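Local coordinates for protein UDP-N-Acetylglucosamine 2-Epimerase (Thermus thermophilus, PDB 1V4V) that probably interconverts UDP-N-acetylglucosamine and UDP-N-acetylmannosamine by inverting the configuration at C2 of the sugar, at residues A22-Y25 / L26-G30; G189-P192 / E193-E197. All coordinates share one frame; numbering follows the deposited sequence.

Contact 1 of 2, residues A22-Y25 / L26-G30; sequences APVY and LALRG
Tyr25 and Leu26 bring their side chains together where methyl CD2 of Leu26 meets the rim of the phenol ring, in the ring plane and 3.9 Å from Tyr25 CD2. The same methyl lies against one face of the Arg29 guanidinium, offset toward its rim. A bend at chi3 (64°) turns the arginine back along the helix, and NH1 stands at the ring edge, 4.4 Å from Tyr25 CE2. On another flank Val24 and Leu28 run side by side, Val24 CG1 lying 3.8 Å from Leu28 CD1. Both groups sit on the helix of a beta-alpha-beta unit, strand 6-12, helix 15-29 and strand 34-40, in the N-terminal Rossmann-like domain of a GT-B fold. Successive i to i+4 bonds set their spacing: Leu26 N donates to Ala22 O (3.0 Å, almost straight at 170°), and Leu28 N to Val24 O (2.9 Å). Pro23, lacking an N-H, accompanies a kink at this level, yet its O still accepts from Ala27 N at 3.1 Å. Outward, Tyr25 and Leu28 rest on Pro36 of strand 34-40, Leu26 on Leu184 of helix 177-188, and Val24 on Val357 of helix 353-364.

Contact 2 of 2, residues G189-P192 / E193-E197; sequences GRLP and EGLPE
Pro192 and Leu195 meet across an open beta turn in which Glu193 and Gly194 occupy the two central positions, with backbone angles resembling type II; Gly194 has the positive phi expected at the third position. The turn belongs to the loop that leads from helix 177-188 to strand 200-203, the first strand of the C-terminal Rossmann-like domain. Pro192 O and Leu195 N stand 4.3 Å apart, too far for the direct closing bond, and a water takes its place: it donates to Pro192 O at 2.8 Å and accepts from Leu195 N at 3.0 Å.

Leu195 carries the apolar side of the contact. With CG opposite its own carbonyl carbon (chi1 -70°) and CD1 extended beyond it, the side chain leans back toward the start of the turn and crosses the proline ring at a slant, CD1 lying 4.0 Å from Pro192 CD. On the way its CG passes 3.7 Å from Pro192 O. Leu191 joins at longer range, its CD2 being 4.2 Å from Leu195 CD1. These side chains face the protein: Leu195 touches Val258 and Pro192 touches Leu260, both on strand 257-260, while Leu191 reaches Leu271 of helix 265-273. The backbone is tied to the same helix by a hydrogen bond between Arg190 O and Ser267 OG.

Glu193 behaves differently. Its CB and CG lie beside the Pro192 carbonyl carbon, and a bend at chi2 (-73°) folds the exposed chain back toward Arg190. The opposite charges may attract weakly, but they do not touch: Arg190 NH1 remains 5.6 Å from Glu193 OE1.

In the fold
Contact 1 comes first along the chain, on helix 15-29 of the N-terminal domain with its seven-stranded parallel sheet; contact 2 follows in the loop before strand 200-203 and packs on the six-stranded sheet of the C-terminal domain. Their centres are 28 Å apart and their nearest atoms about 11 Å, without touching. Helix 177-188 relates them: the side chains of Pro23, Val24 and Leu26 lie against it, and its end runs straight into 189-197. Contact 1 thus borders the flank of the helix that leads from one Rossmann-like domain toward the other, and contact 2 lies just beyond its end, in the two-domain layout of GT-B proteins. Neither is touched by the other subunit of the homodimer.

Contact 1 of 2, residues A22-Y25 / L26-G30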
loop_
_atom_site.group_PDB
_atom_site.type_symbol
_atom_site.label_atom_id
_atom_site.label_comp_id
_atom_site.label_asym_id
_atom_site.label_seq_id
_atom_site.Cartn_x
_atom_site.Cartn_y
_atom_site.Cartn_z
ATOM N N ALA A 22 1.619 -5.292 -23.018
ATOM C CA ALA A 22 1.399 -5.066 -24.448
ATOM C C ALA A 22 -0.049 -5.330 -24.872
ATOM O O ALA A 22 -0.648 -4.529 -25.596
ATOM C CB ALA A 22 2.360 -5.932 -25.272
ATOM N N PRO A 23 -0.634 -6.458 -24.430
ATOM C CA PRO A 23 -2.020 -6.765 -24.800
ATOM C C PRO A 23 -2.997 -5.695 -24.315
ATOM O O PRO A 23 -4.004 -5.410 -24.969
ATOM C CB PRO A 23 -2.271 -8.111 -24.124
ATOM C CG PRO A 23 -0.912 -8.738 -24.096
ATOM C CD PRO A 23 -0.023 -7.585 -23.702
ATOM N N VAL A 24 -2.702 -5.118 -23.152
ATOM C CA VAL A 24 -3.544 -4.074 -22.575
ATOM C C VAL A 24 -3.408 -2.801 -23.407
ATOM O O VAL A 24 -4.400 -2.169 -23.759
ATOM C CB VAL A 24 -3.126 -3.776 -21.116
ATOM C CG1 VAL A 24 -3.983 -2.641 -20.546
ATOM C CG2 VAL A 24 -3.268 -5.036 -20.270
ATOM N N TYR A 25 -2.173 -2.433 -23.718
ATOM C CA TYR A 25 -1.902 -1.242 -24.520
ATOM C C TYR A 25 -2.664 -1.269 -25.845
ATOM O O TYR A 25 -3.324 -0.296 -26.222
ATOM C CB TYR A 25 -0.410 -1.144 -24.824
ATOM C CG TYR A 25 -0.031 0.030 -25.697
ATOM C CD1 TYR A 25 0.295 1.264 -25.135
ATOM C CD2 TYR A 25 -0.000 -0.089 -27.091
ATOM C CE1 TYR A 25 0.647 2.346 -25.933
ATOM C CE2 TYR A 25 0.347 0.991 -27.896
ATOM C CZ TYR A 25 0.672 2.204 -27.310
ATOM O OH TYR A 25 1.045 3.273 -28.094
ATOM N N LEU A 26 -2.562 -2.387 -26.552
ATOM C CA LEU A 26 -3.219 -2.520 -27.848
ATOM C C LEU A 26 -4.737 -2.517 -27.734
ATOM O O LEU A 26 -5.423 -1.966 -28.591
ATOM C CB LEU A 26 -2.722 -3.788 -28.552
ATOM C CG LEU A 26 -1.220 -3.754 -28.866
ATOM C CD1 LEU A 26 -0.750 -5.120 -29.349
ATOM C CD2 LEU A 26 -0.937 -2.681 -29.918
ATOM N N ALA A 27 -5.264 -3.116 -26.671
ATOM C CA ALA A 27 -6.708 -3.148 -26.467
ATOM C C ALA A 27 -7.240 -1.744 -26.165
ATOM O O ALA A 27 -8.349 -1.389 -26.561
ATOM C CB ALA A 27 -7.057 -4.099 -25.324
ATOM N N LEU A 28 -6.441 -0.950 -25.457
ATOM C CA LEU A 28 -6.823 0.417 -25.109
ATOM C C LEU A 28 -6.825 1.305 -26.352
ATOM O O LEU A 28 -7.661 2.200 -26.490
ATOM C CB LEU A 28 -5.846 0.992 -24.079
ATOM C CG LEU A 28 -5.977 0.510 -22.632
ATOM C CD1 LEU A 28 -4.728 0.890 -21.853
ATOM C CD2 LEU A 28 -7.216 1.128 -21.993
ATOM N N ARG A 29 -5.884 1.053 -27.251
ATOM C CA ARG A 29 -5.776 1.833 -28.476
ATOM C C ARG A 29 -7.027 1.653 -29.332
ATOM O O ARG A 29 -7.342 2.496 -30.173
ATOM C CB ARG A 29 -4.534 1.403 -29.263
ATOM C CG ARG A 29 -4.125 2.371 -30.358
ATOM C CD ARG A 29 -2.798 1.969 -30.981
ATOM N NE ARG A 29 -2.884 0.678 -31.659
ATOM C CZ ARG A 29 -1.853 0.059 -32.225
ATOM N NH1 ARG A 29 -0.648 0.613 -32.194
ATOM N NH2 ARG A 29 -2.027 -1.111 -32.824
ATOM N N GLY A 30 -7.744 0.559 -29.101
ATOM C CA GLY A 30 -8.944 0.283 -29.869
ATOM C C GLY A 30 -10.224 0.811 -29.253
ATOM O O GLY A 30 -11.310 0.570 -29.777
#

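Contact 2 of 2, residues G189-P192 / E193-E197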
loop_
_atom_site.group_PDB
_atom_site.type_symbol
_atom_site.label_atom_id
_atom_site.label_comp_id
_atom_site.label_asym_id
_atom_site.label_seq_id
_atom_site.Cartn_x
_atom_site.Cartn_y
_atom_site.Cartn_z
ATOM N N GLY A 189 5.106 -12.865 -34.741
ATOM C CA GLY A 189 6.383 -13.520 -34.947
ATOM C C GLY A 189 6.516 -14.278 -36.254
ATOM O O GLY A 189 5.544 -14.474 -36.982
ATOM N N ARG A 190 7.739 -14.701 -36.547
ATOM C CA ARG A 190 8.030 -15.459 -37.756
ATOM C C ARG A 190 8.789 -16.728 -37.408
ATOM O O ARG A 190 9.720 -16.707 -36.601
ATOM C CB ARG A 190 8.863 -14.622 -38.727
ATOM C CG ARG A 190 8.073 -13.562 -39.465
ATOM C CD ARG A 190 8.984 -12.738 -40.356
ATOM N NE ARG A 190 9.927 -11.950 -39.569
ATOM C CZ ARG A 190 10.875 -11.179 -40.092
ATOM N NH1 ARG A 190 11.014 -11.095 -41.409
ATOM N NH2 ARG A 190 11.682 -10.487 -39.297
ATOM N N LEU A 191 8.389 -17.834 -38.021
ATOM C CA LEU A 191 9.049 -19.101 -37.764
ATOM C C LEU A 191 10.500 -19.053 -38.205
ATOM O O LEU A 191 10.895 -18.186 -38.992
ATOM C CB LEU A 191 8.349 -20.242 -38.505
ATOM C CG LEU A 191 7.003 -20.735 -37.977
ATOM C CD1 LEU A 191 5.880 -20.066 -38.745
ATOM C CD2 LEU A 191 6.920 -22.240 -38.151
ATOM N N PRO A 192 11.322 -19.976 -37.682
ATOM C CA PRO A 192 12.739 -20.036 -38.042
ATOM C C PRO A 192 12.833 -20.197 -39.552
ATOM O O PRO A 192 11.914 -20.719 -40.180
ATOM C CB PRO A 192 13.226 -21.274 -37.297
ATOM C CG PRO A 192 12.392 -21.249 -36.054
ATOM C CD PRO A 192 11.016 -20.925 -36.595
ATOM N N GLU A 193 13.943 -19.749 -40.129
ATOM C CA GLU A 193 14.149 -19.829 -41.570
ATOM C C GLU A 193 14.599 -21.202 -42.050
ATOM O O GLU A 193 15.249 -21.943 -41.319
ATOM C CB GLU A 193 15.199 -18.801 -42.008
ATOM C CG GLU A 193 14.777 -17.348 -41.900
ATOM C CD GLU A 193 13.780 -16.948 -42.969
ATOM O OE1 GLU A 193 13.584 -15.728 -43.171
ATOM O OE2 GLU A 193 13.189 -17.847 -43.603
ATOM N N GLY A 194 14.243 -21.522 -43.290
ATOM C CA GLY A 194 14.647 -22.776 -43.905
ATOM C C GLY A 194 14.131 -24.094 -43.365
ATOM O O GLY A 194 14.732 -25.138 -43.627
ATOM N N LEU A 195 13.034 -24.071 -42.619
ATOM C CA LEU A 195 12.489 -25.313 -42.085
ATOM C C LEU A 195 11.882 -26.149 -43.201
ATOM O O LEU A 195 11.429 -25.615 -44.214
ATOM C CB LEU A 195 11.400 -25.029 -41.046
ATOM C CG LEU A 195 11.811 -24.435 -39.700
ATOM C CD1 LEU A 195 10.565 -24.218 -38.852
ATOM C CD2 LEU A 195 12.788 -25.377 -39.000
ATOM N N PRO A 196 11.886 -27.478 -43.040
ATOM C CA PRO A 196 11.303 -28.342 -44.069
ATOM C C PRO A 196 9.792 -28.147 -43.989
ATOM O O PRO A 196 9.299 -27.529 -43.048
ATOM C CB PRO A 196 11.705 -29.743 -43.613
ATOM C CG PRO A 196 12.960 -29.513 -42.819
ATOM C CD PRO A 196 12.624 -28.270 -42.042
ATOM N N GLU A 197 9.063 -28.665 -44.968
ATOM C CA GLU A 197 7.611 -28.565 -44.962
ATOM C C GLU A 197 7.088 -29.316 -43.730
ATOM O O GLU A 197 7.633 -30.354 -43.366
ATOM C CB GLU A 197 7.046 -29.191 -46.243
ATOM C CG GLU A 197 5.565 -29.507 -46.205
ATOM C CD GLU A 197 5.066 -30.102 -47.514
ATOM O OE1 GLU A 197 4.641 -29.331 -48.396
ATOM O OE2 GLU A 197 5.112 -31.341 -47.663
HETATM O O HOH W 1 10.832 -22.049 -42.454
#